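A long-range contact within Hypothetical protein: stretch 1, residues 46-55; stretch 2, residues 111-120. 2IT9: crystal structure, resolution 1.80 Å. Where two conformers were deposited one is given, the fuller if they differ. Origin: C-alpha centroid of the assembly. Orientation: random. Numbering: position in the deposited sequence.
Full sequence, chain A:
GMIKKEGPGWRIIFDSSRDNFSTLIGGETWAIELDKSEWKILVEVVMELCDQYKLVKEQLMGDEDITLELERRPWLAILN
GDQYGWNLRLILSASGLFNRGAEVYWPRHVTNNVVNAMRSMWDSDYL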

# COMPACT_ATOMS: atom_id res chain seq x y z
N VAL A 46 -5.66 -1.10 16.70
CA VAL A 46 -6.36 0.10 16.25
C VAL A 46 -7.42 0.49 17.28
O VAL A 46 -7.52 1.69 17.60
CB VAL A 46 -6.90 -0.08 14.86
CG1 VAL A 46 -7.84 1.12 14.44
CG2 VAL A 46 -5.77 -0.22 13.86
N MSE A 47 -8.17 -0.48 17.83
CA MSE A 47 -9.21 -0.15 18.81
C MSE A 47 -8.56 0.46 20.05
O MSE A 47 -9.08 1.41 20.64
CB MSE A 47 -10.02 -1.37 19.26
CG MSE A 47 -11.03 -2.02 18.28
SE MSE A 47 -12.08 -0.71 17.30
CE MSE A 47 -10.97 -0.55 15.76
N GLU A 48 -7.43 -0.10 20.46
CA GLU A 48 -6.73 0.42 21.62
C GLU A 48 -6.26 1.84 21.40
O GLU A 48 -6.44 2.69 22.29
CB GLU A 48 -5.53 -0.46 22.00
CG GLU A 48 -4.77 0.16 23.12
CD GLU A 48 -3.75 -0.72 23.73
OE1 GLU A 48 -3.76 -1.95 23.46
OE2 GLU A 48 -2.94 -0.18 24.50
N LEU A 49 -5.66 2.12 20.24
CA LEU A 49 -5.20 3.49 19.94
C LEU A 49 -6.37 4.46 19.83
O LEU A 49 -6.36 5.54 20.45
CB LEU A 49 -4.37 3.53 18.66
CG LEU A 49 -2.96 2.98 18.73
CD1 LEU A 49 -2.44 2.86 17.31
CD2 LEU A 49 -2.08 3.89 19.54
N CYS A 50 -7.39 4.06 19.07
CA CYS A 50 -8.58 4.89 18.88
C CYS A 50 -9.20 5.26 20.23
O CYS A 50 -9.41 6.46 20.51
CB CYS A 50 -9.59 4.23 17.88
SG CYS A 50 -11.03 5.31 17.60
N ASP A 51 -9.42 4.30 21.12
CA ASP A 51 -10.02 4.60 22.40
C ASP A 51 -9.17 5.56 23.22
O ASP A 51 -9.70 6.48 23.85
CB ASP A 51 -10.25 3.31 23.23
CG ASP A 51 -11.37 2.41 22.66
OD1 ASP A 51 -12.09 2.80 21.70
OD2 ASP A 51 -11.51 1.29 23.19
N GLN A 52 -7.86 5.33 23.23
CA GLN A 52 -6.97 6.21 23.98
C GLN A 52 -6.98 7.64 23.44
O GLN A 52 -7.00 8.60 24.21
CB GLN A 52 -5.57 5.71 23.93
CG GLN A 52 -4.71 6.47 24.86
CD GLN A 52 -3.33 5.96 24.86
OE1 GLN A 52 -2.92 5.26 23.92
NE2 GLN A 52 -2.59 6.26 25.95
N TYR A 53 -6.93 7.76 22.11
CA TYR A 53 -7.02 9.05 21.48
C TYR A 53 -8.31 9.77 21.87
O TYR A 53 -8.27 10.94 22.24
CB TYR A 53 -6.92 8.92 19.97
CG TYR A 53 -7.45 10.14 19.23
CD1 TYR A 53 -6.69 11.29 19.10
CD2 TYR A 53 -8.74 10.16 18.71
CE1 TYR A 53 -7.19 12.43 18.44
CE2 TYR A 53 -9.24 11.27 18.05
CZ TYR A 53 -8.48 12.42 17.92
OH TYR A 53 -9.02 13.53 17.27
N LYS A 54 -9.44 9.07 21.81
CA LYS A 54 -10.74 9.66 22.16
C LYS A 54 -10.73 10.27 23.56
O LYS A 54 -11.39 11.29 23.83
CB LYS A 54 -11.88 8.63 22.02
CG LYS A 54 -12.16 8.11 20.59
CD LYS A 54 -12.78 9.16 19.66
CE LYS A 54 -13.13 8.61 18.27
NZ LYS A 54 -11.95 8.25 17.41
N LEU A 55 -9.98 9.65 24.49
CA LEU A 55 -9.89 10.19 25.84
C LEU A 55 -9.02 11.46 25.86
O LEU A 55 -9.44 12.52 26.37
CB LEU A 55 -9.27 9.18 26.81
CG LEU A 55 -10.05 7.90 27.13
CD1 LEU A 55 -9.24 7.08 28.14
CD2 LEU A 55 -11.46 8.19 27.66
N THR A 111 -9.87 7.50 8.71
CA THR A 111 -9.62 6.63 9.86
C THR A 111 -10.89 6.30 10.66
O THR A 111 -11.09 5.15 11.04
CB THR A 111 -8.54 7.25 10.80
OG1 THR A 111 -8.87 8.62 11.03
CG2 THR A 111 -7.15 7.11 10.19
N ASN A 112 -11.73 7.28 10.89
CA ASN A 112 -12.99 7.05 11.61
C ASN A 112 -13.89 6.05 10.91
O ASN A 112 -14.54 5.21 11.55
CB ASN A 112 -13.73 8.35 11.89
CG ASN A 112 -13.04 9.17 12.96
OD1 ASN A 112 -12.61 8.63 14.00
ND2 ASN A 112 -12.92 10.47 12.72
N ASN A 113 -13.90 6.10 9.59
CA ASN A 113 -14.74 5.18 8.83
C ASN A 113 -14.15 3.79 8.85
O ASN A 113 -14.88 2.82 8.98
CB ASN A 113 -14.98 5.74 7.42
CG ASN A 113 -15.68 7.11 7.44
OD1 ASN A 113 -16.71 7.29 8.08
ND2 ASN A 113 -15.12 8.06 6.73
N VAL A 114 -12.82 3.69 8.77
CA VAL A 114 -12.14 2.41 8.84
C VAL A 114 -12.42 1.76 10.19
O VAL A 114 -12.73 0.55 10.27
CB VAL A 114 -10.66 2.57 8.64
CG1 VAL A 114 -9.91 1.29 8.98
CG2 VAL A 114 -10.39 2.98 7.18
N VAL A 115 -12.32 2.54 11.25
CA VAL A 115 -12.56 2.02 12.60
C VAL A 115 -13.96 1.49 12.71
O VAL A 115 -14.17 0.39 13.21
CB VAL A 115 -12.25 3.08 13.70
CG1 VAL A 115 -12.83 2.68 15.03
CG2 VAL A 115 -10.73 3.28 13.81
N ASN A 116 -14.93 2.29 12.27
CA ASN A 116 -16.31 1.87 12.30
C ASN A 116 -16.53 0.54 11.56
O ASN A 116 -17.29 -0.32 12.05
CB ASN A 116 -17.21 2.98 11.75
CG ASN A 116 -17.31 4.19 12.70
OD1 ASN A 116 -17.01 4.09 13.90
ND2 ASN A 116 -17.79 5.32 12.18
N ALA A 117 -15.87 0.38 10.40
CA ALA A 117 -15.97 -0.87 9.61
C ALA A 117 -15.33 -2.03 10.36
O ALA A 117 -15.86 -3.12 10.34
CB ALA A 117 -15.30 -0.71 8.23
N MSE A 118 -14.18 -1.81 10.98
CA MSE A 118 -13.50 -2.85 11.75
C MSE A 118 -14.37 -3.34 12.85
O MSE A 118 -14.45 -4.56 13.06
CB MSE A 118 -12.19 -2.33 12.35
CG MSE A 118 -11.15 -2.14 11.33
SE MSE A 118 -9.51 -1.47 12.15
CE MSE A 118 -8.38 -1.65 10.65
N ARG A 119 -15.00 -2.42 13.57
CA ARG A 119 -15.87 -2.80 14.68
C ARG A 119 -17.11 -3.60 14.28
O ARG A 119 -17.63 -4.36 15.09
CB ARG A 119 -16.36 -1.55 15.41
CG ARG A 119 -15.32 -0.78 16.19
CD ARG A 119 -16.01 0.22 17.15
NE ARG A 119 -15.03 0.89 18.03
CZ ARG A 119 -14.66 2.17 17.98
NH1 ARG A 119 -15.20 3.03 17.12
NH2 ARG A 119 -13.74 2.62 18.86
N SER A 120 -17.61 -3.41 13.06
CA SER A 120 -18.84 -4.05 12.62
C SER A 120 -18.71 -5.11 11.55
O SER A 120 -19.72 -5.49 10.97
CB SER A 120 -19.75 -2.96 12.07
OG SER A 120 -19.18 -2.39 10.91

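Helices bond their backbones internally, so what passes between two of them is left to side chains. The contact between residues 46-55 and 111-120 of this hypothetical protein illustrates the principle. Both stretches are helical, and the amides from Cys 50 to Leu 55 and from Val 115 to Ser 120 find acceptors within their own stretch: Cys 50 N reaches Val 46 O at 2.8 Å, Asp 51 N reaches Met 47 O at 2.9 Å, and in the second helix Val 115 N reaches Thr 111 O at 2.9 Å and Arg 119 N reaches Val 115 O at 3.0 Å. No backbone atom bonds across the gap, and both hydrogen bonds that cross it run between side chains.

The helix axes approach to 11.0 Å, with their N-to-C directions 126° apart, so the chains run obliquely and more against each other than with each other. The nearest pair of CA atoms belongs to Met 47 and Val 115, 7.4 Å apart, and the side chains fill the space around this point. Val 115 is directed toward the first helix and meets three residues spaced along it. Val 115 CG2 lies 3.7 Å from Val 46 CG1, while Val 115 CG1 lies 3.8 Å from Met 47 CE and 4.1 Å from Cys 50 SG. Met 118, one helical turn or so further on, extends the same apolar patch: its SE is 3.8 Å from Val 46 CG1 and 4.0 Å from Met 47 CE. Both methionines are selenomethionine. Met 47 starts sideways at its CA-to-CB bond, but with chi1 and chi2 both m its chain bends so that its end comes nearer the other helix. These are van der Waals contacts, suited to groups that gain nothing from water.

The polar pairings join Arg 119 to Asp 51 and Lys 54 to Asn 112, none of them buried. Arg 119 also leaves its helix sideways before its end comes nearer, and its aliphatic part packs against the selenium, with CG 3.4 Å from Met 47 SE. Farther along the same side chain, the guanidinium meets Asp 51, whose OD1 sits at the edge of the group, near its plane, 3.3 Å from Arg 119 NH2. The pair forms a salt bridge, but the hydrogen bond within it is weak: the distance is long and the angle at the hydrogen is only 123°. Opposite charges can attract without the alignment that a good hydrogen bond demands.

Lys 54 makes the other polar link, a weak hydrogen bond from NZ to Asn 112 OD1 at 3.5 Å. That acceptor does not depend on the lysine, since it is also hydrogen-bonded elsewhere in the structure. Ser 120 follows the local rule instead, its OG donating to Asn 116 O at 3.0 Å within its own stretch. The 366 Å² buried between the stretches, both sides summed, thus joins close apolar packing to two weak hydrogen bonds, one of them within a salt bridge.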